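Local atomic coordinates of Non-fluorescent flavoprotein (PDB entry 1FVP), a protein that binds FMN carrying a covalently attached myristate, two per subunit of a homodimer, and is related to bacterial luciferase, whose alkanal monooxygenase activity it may share. Residues A[54-57]-A[58-62]; A[76-79]-A[80-83]; A[144-147]-A[148-152]. All coordinates share one frame; numbering follows the deposited sequence.

Interaction 1: A[54-57]-A[58-62]; sequences KKDS and EDKKL. With FMA (6-(3-tetradecanoic acid) flavine mononucleotide), chain C.
Asp56 OD1 accepts from the backbone N of Glu58 at 2.6 Å, the donor lying above the carboxylate plane, and more weakly from Lys60 N. The carboxylate reaches both amides because CG sits between the backbone N and the carbonyl carbon (chi1 60°), which turns it inward over the bend, and its OD2 lies over the start of the Lys60 side chain. Asp56 to Asp59 form a type I beta turn, closed by a hydrogen bond from Asp59 N to Asp56 O. Behind the turn the two arms run back nearly antiparallel. Leu62 N donates to Lys54 O at 2.8 Å and nearly straight (165°), and Asp56 N donates to Lys60 O, so Lys55 and Lys61 form a single beta bridge. Leu62 CD1 lies against Lys54 CB at 3.9 Å. On the 58-62 arm Lys61 lays CB, CG and CD along the ribityl chain of FMA, while Lys60 NZ stands 3.4 Å from FMA N3. Tyr14 OH of the second subunit donates to Lys61 O, and its ring packs on Lys60, placing the hairpin-like loop at the dimer interface. Glu58 and Asp56 are modelled with their carboxylates close together, crossing at about a right angle; the exact separation is uncertain, but the surrounding amides and the ammonium of Lys60, 4.9 Å from Asp56 OD2, would probably ease their repulsion.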
# COMPACT_ATOMS: atom_id res chain seq x y z
N LYS A 54 6.13 -2.16 -14.94
CA LYS A 54 5.62 -3.36 -14.26
C LYS A 54 5.05 -4.39 -15.21
O LYS A 54 3.83 -4.46 -15.46
CB LYS A 54 4.60 -2.94 -13.18
CG LYS A 54 5.18 -1.92 -12.19
CD LYS A 54 4.14 -1.36 -11.23
CE LYS A 54 4.25 0.14 -11.00
NZ LYS A 54 3.60 0.93 -12.09
N LYS A 55 5.92 -5.22 -15.76
CA LYS A 55 5.56 -6.27 -16.71
C LYS A 55 6.32 -7.57 -16.38
O LYS A 55 7.55 -7.54 -16.24
CB LYS A 55 5.88 -5.92 -18.15
CG LYS A 55 5.66 -4.46 -18.53
CD LYS A 55 6.80 -3.94 -19.40
CE LYS A 55 8.16 -4.01 -18.74
NZ LYS A 55 9.26 -3.69 -19.71
N ASP A 56 5.56 -8.63 -16.33
CA ASP A 56 6.00 -10.00 -16.05
C ASP A 56 6.99 -10.52 -17.09
O ASP A 56 7.50 -9.77 -17.94
CB ASP A 56 4.76 -10.92 -15.99
CG ASP A 56 4.01 -10.90 -17.32
OD1 ASP A 56 4.61 -10.73 -18.39
OD2 ASP A 56 2.77 -11.07 -17.26
N SER A 57 7.20 -11.83 -17.05
CA SER A 57 8.12 -12.50 -17.98
C SER A 57 7.64 -12.50 -19.43
O SER A 57 8.38 -12.90 -20.35
CB SER A 57 8.44 -13.90 -17.48
OG SER A 57 9.20 -13.87 -16.28
N GLU A 58 6.42 -12.04 -19.64
CA GLU A 58 5.83 -12.01 -20.98
C GLU A 58 5.54 -10.60 -21.46
O GLU A 58 4.62 -10.42 -22.29
CB GLU A 58 4.47 -12.74 -21.00
CG GLU A 58 4.32 -14.15 -20.49
CD GLU A 58 4.58 -14.30 -19.01
OE1 GLU A 58 3.89 -13.75 -18.17
OE2 GLU A 58 5.59 -15.00 -18.75
N ASP A 59 6.28 -9.63 -20.97
CA ASP A 59 5.99 -8.23 -21.39
C ASP A 59 4.47 -8.01 -21.33
O ASP A 59 3.80 -7.74 -22.33
CB ASP A 59 6.62 -7.86 -22.71
CG ASP A 59 6.08 -8.48 -23.97
OD1 ASP A 59 6.60 -9.56 -24.33
OD2 ASP A 59 5.16 -7.92 -24.59
N LYS A 60 3.96 -8.15 -20.12
CA LYS A 60 2.53 -7.96 -19.82
C LYS A 60 2.42 -7.02 -18.61
O LYS A 60 2.85 -7.37 -17.51
CB LYS A 60 1.79 -9.24 -19.52
CG LYS A 60 1.77 -10.27 -20.65
CD LYS A 60 0.38 -10.87 -20.84
CE LYS A 60 -0.18 -11.41 -19.53
NZ LYS A 60 -1.61 -11.04 -19.40
N LYS A 61 1.85 -5.85 -18.86
CA LYS A 61 1.67 -4.85 -17.81
C LYS A 61 0.74 -5.37 -16.73
O LYS A 61 -0.35 -5.82 -17.05
CB LYS A 61 1.12 -3.52 -18.30
CG LYS A 61 2.02 -2.75 -19.27
CD LYS A 61 1.84 -1.24 -19.18
CE LYS A 61 2.77 -0.64 -18.14
NZ LYS A 61 3.63 0.36 -18.82
N LEU A 62 1.19 -5.25 -15.51
CA LEU A 62 0.44 -5.68 -14.31
C LEU A 62 -0.66 -4.66 -14.06
O LEU A 62 -0.58 -3.55 -14.61
CB LEU A 62 1.49 -5.87 -13.20
CG LEU A 62 2.51 -6.99 -13.41
CD1 LEU A 62 3.85 -6.71 -12.74
CD2 LEU A 62 1.92 -8.29 -12.85
N1 FMA C . -3.74 -6.27 -18.91
C2 FMA C . -3.36 -7.34 -19.63
O2 FMA C . -2.60 -7.44 -20.52
N3 FMA C . -3.95 -8.64 -19.32
C4 FMA C . -4.85 -8.74 -18.33
O4 FMA C . -5.35 -9.80 -18.07
C4A FMA C . -5.23 -7.59 -17.59
N5 FMA C . -6.10 -7.66 -16.63
C5A FMA C . -6.51 -6.64 -15.86
C6 FMA C . -7.47 -6.78 -14.87
C7 FMA C . -7.81 -5.69 -14.11
C7M FMA C . -8.86 -5.76 -12.96
C8 FMA C . -7.21 -4.40 -14.35
C8M FMA C . -7.57 -3.19 -13.56
C9 FMA C . -6.28 -4.28 -15.36
C9A FMA C . -5.91 -5.33 -16.15
N10 FMA C . -4.96 -5.28 -17.18
C10 FMA C . -4.57 -6.30 -17.94
C1B FMA C . -4.44 -3.94 -17.54
C2B FMA C . -3.08 -3.27 -17.58
O2B FMA C . -3.35 -1.98 -17.03
C3B FMA C . -2.69 -3.11 -19.05
O3' FMA C . -2.33 -4.33 -19.57
C4B FMA C . -1.56 -2.10 -19.24
O4' FMA C . -2.01 -0.83 -18.67
C5B FMA C . -1.21 -1.96 -20.73
O5' FMA C . -2.29 -1.02 -21.31
P FMA C . -2.17 0.54 -21.49
O1P FMA C . -3.07 1.01 -20.29
O2P FMA C . -0.78 0.85 -21.27
O3P FMA C . -2.56 0.88 -22.78
C1' FMA C . -9.82 -8.75 -16.46
O1' FMA C . -10.18 -8.51 -17.69
O2' FMA C . -10.50 -9.58 -15.85
C2' FMA C . -8.38 -8.53 -16.14
C3' FMA C . -8.07 -8.13 -14.68
C4' FMA C . -7.18 -9.13 -14.03
C5' FMA C . -7.08 -9.10 -12.52
C6' FMA C . -5.88 -9.91 -12.11
C7' FMA C . -5.87 -10.18 -10.61
C8' FMA C . -4.61 -10.80 -10.14
C9' FMA C . -4.53 -11.19 -8.66
C11 FMA C . -4.66 -9.94 -7.80
C12 FMA C . -6.04 -9.62 -7.32
C13 FMA C . -6.33 -8.20 -6.95
C14 FMA C . -5.90 -7.85 -5.54
C15 FMA C . -6.89 -6.98 -4.81

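Interaction 2: A[76-79]-A[80-83]; sequences ATSE and NTVD. With FMA (6-(3-tetradecanoic acid) flavine mononucleotide), chain C.
Two side-chain hydroxyls three residues apart, Ser78 OG just before the helix and Thr81 OG1 in its first turn, grip the same bound flavin, and both bonds are modelled as very short. Ser78 OG donates to the phosphate oxygen FMA O1P at 2.4 Å, and Thr81 OG1 shares a hydrogen bond of the same length with the ribityl hydroxyl FMA O2B; at 2.7 Å resolution these lengths carry little weight. The serine hydroxyl has a second role: it accepts from Thr81 N at 3.1 Å and 154°, a capping bond at the start of helix 80-87. Ser78 OG stands between its own backbone N and carbonyl carbon (chi1 52°), a position from which it faces the amide of Thr81 and the phosphate together. Thr81 splits its two branches: OG1 turns to the ribityl chain, while CG2, anti to the backbone N, packs beside Thr77, whose OG1 is hydrogen-bonded to Leu75 O. Further along, Asp83 N gives only a weak bond to Glu79 O. Phosphate held at the first turn of a helix probably gains from the helix dipole, and Tyr88 OH adds another hydrogen bond to the flavin. On the side facing strand 92-94 and helix 100-116, Val82 CG2 meets Ala76 CB at 3.6 Å. Both residues rest on Leu92 of the strand, Val82 and Glu79 reach Phe109 of the helix, and Asp83 is tied by Ser113 and Tyr117, which fastens the junction of strand 71-75 and helix 80-87 to its neighbours.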
# COMPACT_ATOMS: atom_id res chain seq x y z
N ALA A 76 -5.90 5.14 -12.44
CA ALA A 76 -6.56 5.43 -13.73
C ALA A 76 -5.48 6.00 -14.66
O ALA A 76 -5.39 7.18 -15.00
CB ALA A 76 -7.78 6.27 -13.57
N THR A 77 -4.66 5.05 -15.04
CA THR A 77 -3.50 5.10 -15.88
C THR A 77 -3.74 5.23 -17.36
O THR A 77 -2.85 5.71 -18.10
CB THR A 77 -2.69 3.74 -15.64
OG1 THR A 77 -3.28 3.25 -14.40
CG2 THR A 77 -1.18 3.93 -15.55
N SER A 78 -4.91 4.78 -17.77
CA SER A 78 -5.29 4.84 -19.20
C SER A 78 -6.80 4.72 -19.36
O SER A 78 -7.54 4.84 -18.38
CB SER A 78 -4.57 3.78 -20.01
OG SER A 78 -4.78 2.51 -19.38
N GLU A 79 -7.17 4.49 -20.61
CA GLU A 79 -8.59 4.35 -20.98
C GLU A 79 -9.00 2.89 -20.89
O GLU A 79 -10.19 2.60 -20.70
CB GLU A 79 -8.88 4.89 -22.37
CG GLU A 79 -9.25 6.36 -22.56
CD GLU A 79 -8.92 6.94 -23.90
OE1 GLU A 79 -8.09 6.45 -24.65
OE2 GLU A 79 -9.56 7.98 -24.19
N ASN A 80 -7.99 2.03 -21.01
CA ASN A 80 -8.21 0.57 -20.94
C ASN A 80 -8.11 0.10 -19.49
O ASN A 80 -8.99 -0.64 -19.01
CB ASN A 80 -7.37 -0.16 -21.97
CG ASN A 80 -7.89 0.21 -23.36
OD1 ASN A 80 -8.61 1.21 -23.52
ND2 ASN A 80 -7.54 -0.60 -24.36
N THR A 81 -7.11 0.57 -18.80
CA THR A 81 -6.83 0.28 -17.38
C THR A 81 -7.85 0.95 -16.49
O THR A 81 -7.79 0.83 -15.26
CB THR A 81 -5.36 0.79 -17.07
OG1 THR A 81 -4.47 -0.06 -17.89
CG2 THR A 81 -4.92 0.87 -15.62
N VAL A 82 -8.77 1.68 -17.11
CA VAL A 82 -9.82 2.42 -16.40
C VAL A 82 -11.18 1.82 -16.71
O VAL A 82 -12.08 1.77 -15.85
CB VAL A 82 -9.73 3.93 -16.73
CG1 VAL A 82 -10.36 4.31 -18.06
CG2 VAL A 82 -10.33 4.77 -15.61
N ASP A 83 -11.29 1.41 -17.96
CA ASP A 83 -12.52 0.76 -18.48
C ASP A 83 -12.72 -0.49 -17.61
O ASP A 83 -13.70 -0.64 -16.86
CB ASP A 83 -12.34 0.53 -19.96
CG ASP A 83 -13.46 -0.24 -20.65
OD1 ASP A 83 -13.58 -1.45 -20.35
OD2 ASP A 83 -14.16 0.40 -21.46
N1 FMA C . -3.74 -6.27 -18.91
C2 FMA C . -3.36 -7.34 -19.63
O2 FMA C . -2.60 -7.44 -20.52
N3 FMA C . -3.95 -8.64 -19.32
C4 FMA C . -4.85 -8.74 -18.33
O4 FMA C . -5.35 -9.80 -18.07
C4A FMA C . -5.23 -7.59 -17.59
N5 FMA C . -6.10 -7.66 -16.63
C5A FMA C . -6.51 -6.64 -15.86
C6 FMA C . -7.47 -6.78 -14.87
C7 FMA C . -7.81 -5.69 -14.11
C7M FMA C . -8.86 -5.76 -12.96
C8 FMA C . -7.21 -4.40 -14.35
C8M FMA C . -7.57 -3.19 -13.56
C9 FMA C . -6.28 -4.28 -15.36
C9A FMA C . -5.91 -5.33 -16.15
N10 FMA C . -4.96 -5.28 -17.18
C10 FMA C . -4.57 -6.30 -17.94
C1B FMA C . -4.44 -3.94 -17.54
C2B FMA C . -3.08 -3.27 -17.58
O2B FMA C . -3.35 -1.98 -17.03
C3B FMA C . -2.69 -3.11 -19.05
O3' FMA C . -2.33 -4.33 -19.57
C4B FMA C . -1.56 -2.10 -19.24
O4' FMA C . -2.01 -0.83 -18.67
C5B FMA C . -1.21 -1.96 -20.73
O5' FMA C . -2.29 -1.02 -21.31
P FMA C . -2.17 0.54 -21.49
O1P FMA C . -3.07 1.01 -20.29
O2P FMA C . -0.78 0.85 -21.27
O3P FMA C . -2.56 0.88 -22.78
C1' FMA C . -9.82 -8.75 -16.46
O1' FMA C . -10.18 -8.51 -17.69
O2' FMA C . -10.50 -9.58 -15.85
C2' FMA C . -8.38 -8.53 -16.14
C3' FMA C . -8.07 -8.13 -14.68
C4' FMA C . -7.18 -9.13 -14.03
C5' FMA C . -7.08 -9.10 -12.52
C6' FMA C . -5.88 -9.91 -12.11
C7' FMA C . -5.87 -10.18 -10.61
C8' FMA C . -4.61 -10.80 -10.14
C9' FMA C . -4.53 -11.19 -8.66
C11 FMA C . -4.66 -9.94 -7.80
C12 FMA C . -6.04 -9.62 -7.32
C13 FMA C . -6.33 -8.20 -6.95
C14 FMA C . -5.90 -7.85 -5.54
C15 FMA C . -6.89 -6.98 -4.81

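Interaction 3: A[144-147]-A[148-152]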
# COMPACT_ATOMS: atom_id res chain seq x y z
N GLU A 144 9.32 26.27 -6.07
CA GLU A 144 9.82 25.25 -5.14
C GLU A 144 9.31 23.88 -5.58
O GLU A 144 10.05 22.88 -5.47
CB GLU A 144 9.45 25.45 -3.68
CG GLU A 144 10.49 25.16 -2.63
CD GLU A 144 10.20 25.14 -1.17
OE1 GLU A 144 9.35 25.78 -0.58
OE2 GLU A 144 10.96 24.38 -0.51
N LEU A 145 8.09 23.84 -6.07
CA LEU A 145 7.47 22.58 -6.53
C LEU A 145 8.03 22.21 -7.90
O LEU A 145 8.01 21.02 -8.26
CB LEU A 145 5.96 22.70 -6.43
CG LEU A 145 5.03 21.61 -6.88
CD1 LEU A 145 4.79 20.58 -5.80
CD2 LEU A 145 3.69 22.24 -7.26
N LYS A 146 8.56 23.20 -8.60
CA LYS A 146 9.16 23.00 -9.93
C LYS A 146 10.57 22.42 -9.80
O LYS A 146 11.34 22.34 -10.78
CB LYS A 146 9.20 24.25 -10.80
CG LYS A 146 9.55 23.98 -12.27
CD LYS A 146 9.59 25.24 -13.11
CE LYS A 146 8.22 25.88 -13.28
NZ LYS A 146 8.23 26.98 -14.28
N LEU A 147 10.88 22.02 -8.59
CA LEU A 147 12.17 21.41 -8.28
C LEU A 147 11.95 19.98 -7.84
O LEU A 147 12.81 19.11 -8.08
CB LEU A 147 12.96 22.32 -7.33
CG LEU A 147 14.26 22.83 -7.96
CD1 LEU A 147 14.00 24.12 -8.72
CD2 LEU A 147 15.30 23.03 -6.87
N TYR A 148 10.79 19.73 -7.24
CA TYR A 148 10.45 18.36 -6.80
C TYR A 148 10.18 17.49 -8.03
O TYR A 148 10.49 16.29 -8.06
CB TYR A 148 9.26 18.38 -5.84
CG TYR A 148 9.18 17.16 -4.97
CD1 TYR A 148 10.06 17.04 -3.89
CD2 TYR A 148 8.26 16.13 -5.20
CE1 TYR A 148 10.01 15.92 -3.05
CE2 TYR A 148 8.21 15.01 -4.37
CZ TYR A 148 9.08 14.90 -3.30
OH TYR A 148 9.05 13.81 -2.47
N ILE A 149 9.60 18.12 -9.05
CA ILE A 149 9.24 17.57 -10.33
C ILE A 149 10.41 17.52 -11.32
O ILE A 149 10.77 16.44 -11.82
CB ILE A 149 8.10 18.37 -11.07
CG1 ILE A 149 7.02 18.87 -10.12
CG2 ILE A 149 7.57 17.49 -12.24
CD1 ILE A 149 6.06 17.81 -9.55
N GLU A 150 10.97 18.68 -11.62
CA GLU A 150 12.09 18.78 -12.56
C GLU A 150 13.11 17.68 -12.34
O GLU A 150 13.83 17.31 -13.29
CB GLU A 150 12.80 20.13 -12.57
CG GLU A 150 12.71 20.92 -13.87
CD GLU A 150 13.03 22.38 -13.80
OE1 GLU A 150 12.30 23.19 -13.24
OE2 GLU A 150 14.10 22.64 -14.39
N ASN A 151 13.18 17.18 -11.11
CA ASN A 151 14.11 16.08 -10.79
C ASN A 151 13.42 14.77 -11.21
O ASN A 151 14.04 13.95 -11.89
CB ASN A 151 14.49 16.08 -9.31
CG ASN A 151 15.55 17.13 -9.05
OD1 ASN A 151 15.32 18.03 -8.24
ND2 ASN A 151 16.67 16.99 -9.76
N TYR A 152 12.18 14.68 -10.76
CA TYR A 152 11.29 13.55 -11.01
C TYR A 152 11.23 13.19 -12.49
O TYR A 152 11.14 11.98 -12.78
CB TYR A 152 9.88 13.76 -10.38
CG TYR A 152 8.81 13.07 -11.18
CD1 TYR A 152 8.20 13.73 -12.26
CD2 TYR A 152 8.46 11.74 -10.95
CE1 TYR A 152 7.27 13.08 -13.07
CE2 TYR A 152 7.52 11.08 -11.75
CZ TYR A 152 6.93 11.75 -12.81
OH TYR A 152 6.01 11.10 -13.60
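One turn in the middle of helix 138-155 is loosely wound, and the side chains of Ile149 and Glu150 lie back against carbonyls of the preceding turn. Leu145 O takes two weak bonds, from Ile149 N at 3.4 Å, the usual i to i+4 pair, and from Tyr148 N at 3.2 Å, an i to i+3 pair like those of a 3-10 turn. Ile149 CG1 packs over the same oxygen, since it is turned to the side of the backbone N (chi1 -39°). On the neighbouring face Glu150, extended beyond CG, points back toward Lys146: OE1 lies 2.8 Å from Lys146 O and against CG and CD of Lys146, the carboxylate meeting the methylene part of the lysine chain. Lys146 itself, with CG anti to the backbone N, carries its ammonium away from Glu150, NZ remaining 5.7 Å from Glu150 OE1, to a salt bridge with Asp166. Leu145 packs on Ile169 of helix 166-171 and on His131 of strand 126-134, where the ring of Tyr148 also meets His131 at a steep angle. If the spacing of Lys146 O and Glu150 OE1 is real, it would be consistent with a protonated acid; in either case the lysine and glutamate, though spaced i to i+4, approach through carbon and carbonyl instead of pairing their charges.

Interactions 1 and 2 are joined by the ligand: their nearest atoms are about 6 Å apart, and both touch the same FMA, interaction 1 along the ribityl chain and near the flavin ring, interaction 2 at the phosphate and a ribityl hydroxyl. The first is a surface loop that reaches the second subunit, held by backbone amides and an aspartate; the second is partly buried, with hydroxyls at a helix start on one side and the apolar Ala76-Val82 contact on another. Interaction 3, centred 29 and 26 Å from the centres of interactions 1 and 2, is also partly buried but within one helix, where weak main-chain bonds and a salt bridge to Asp166 replace direct ligand contacts.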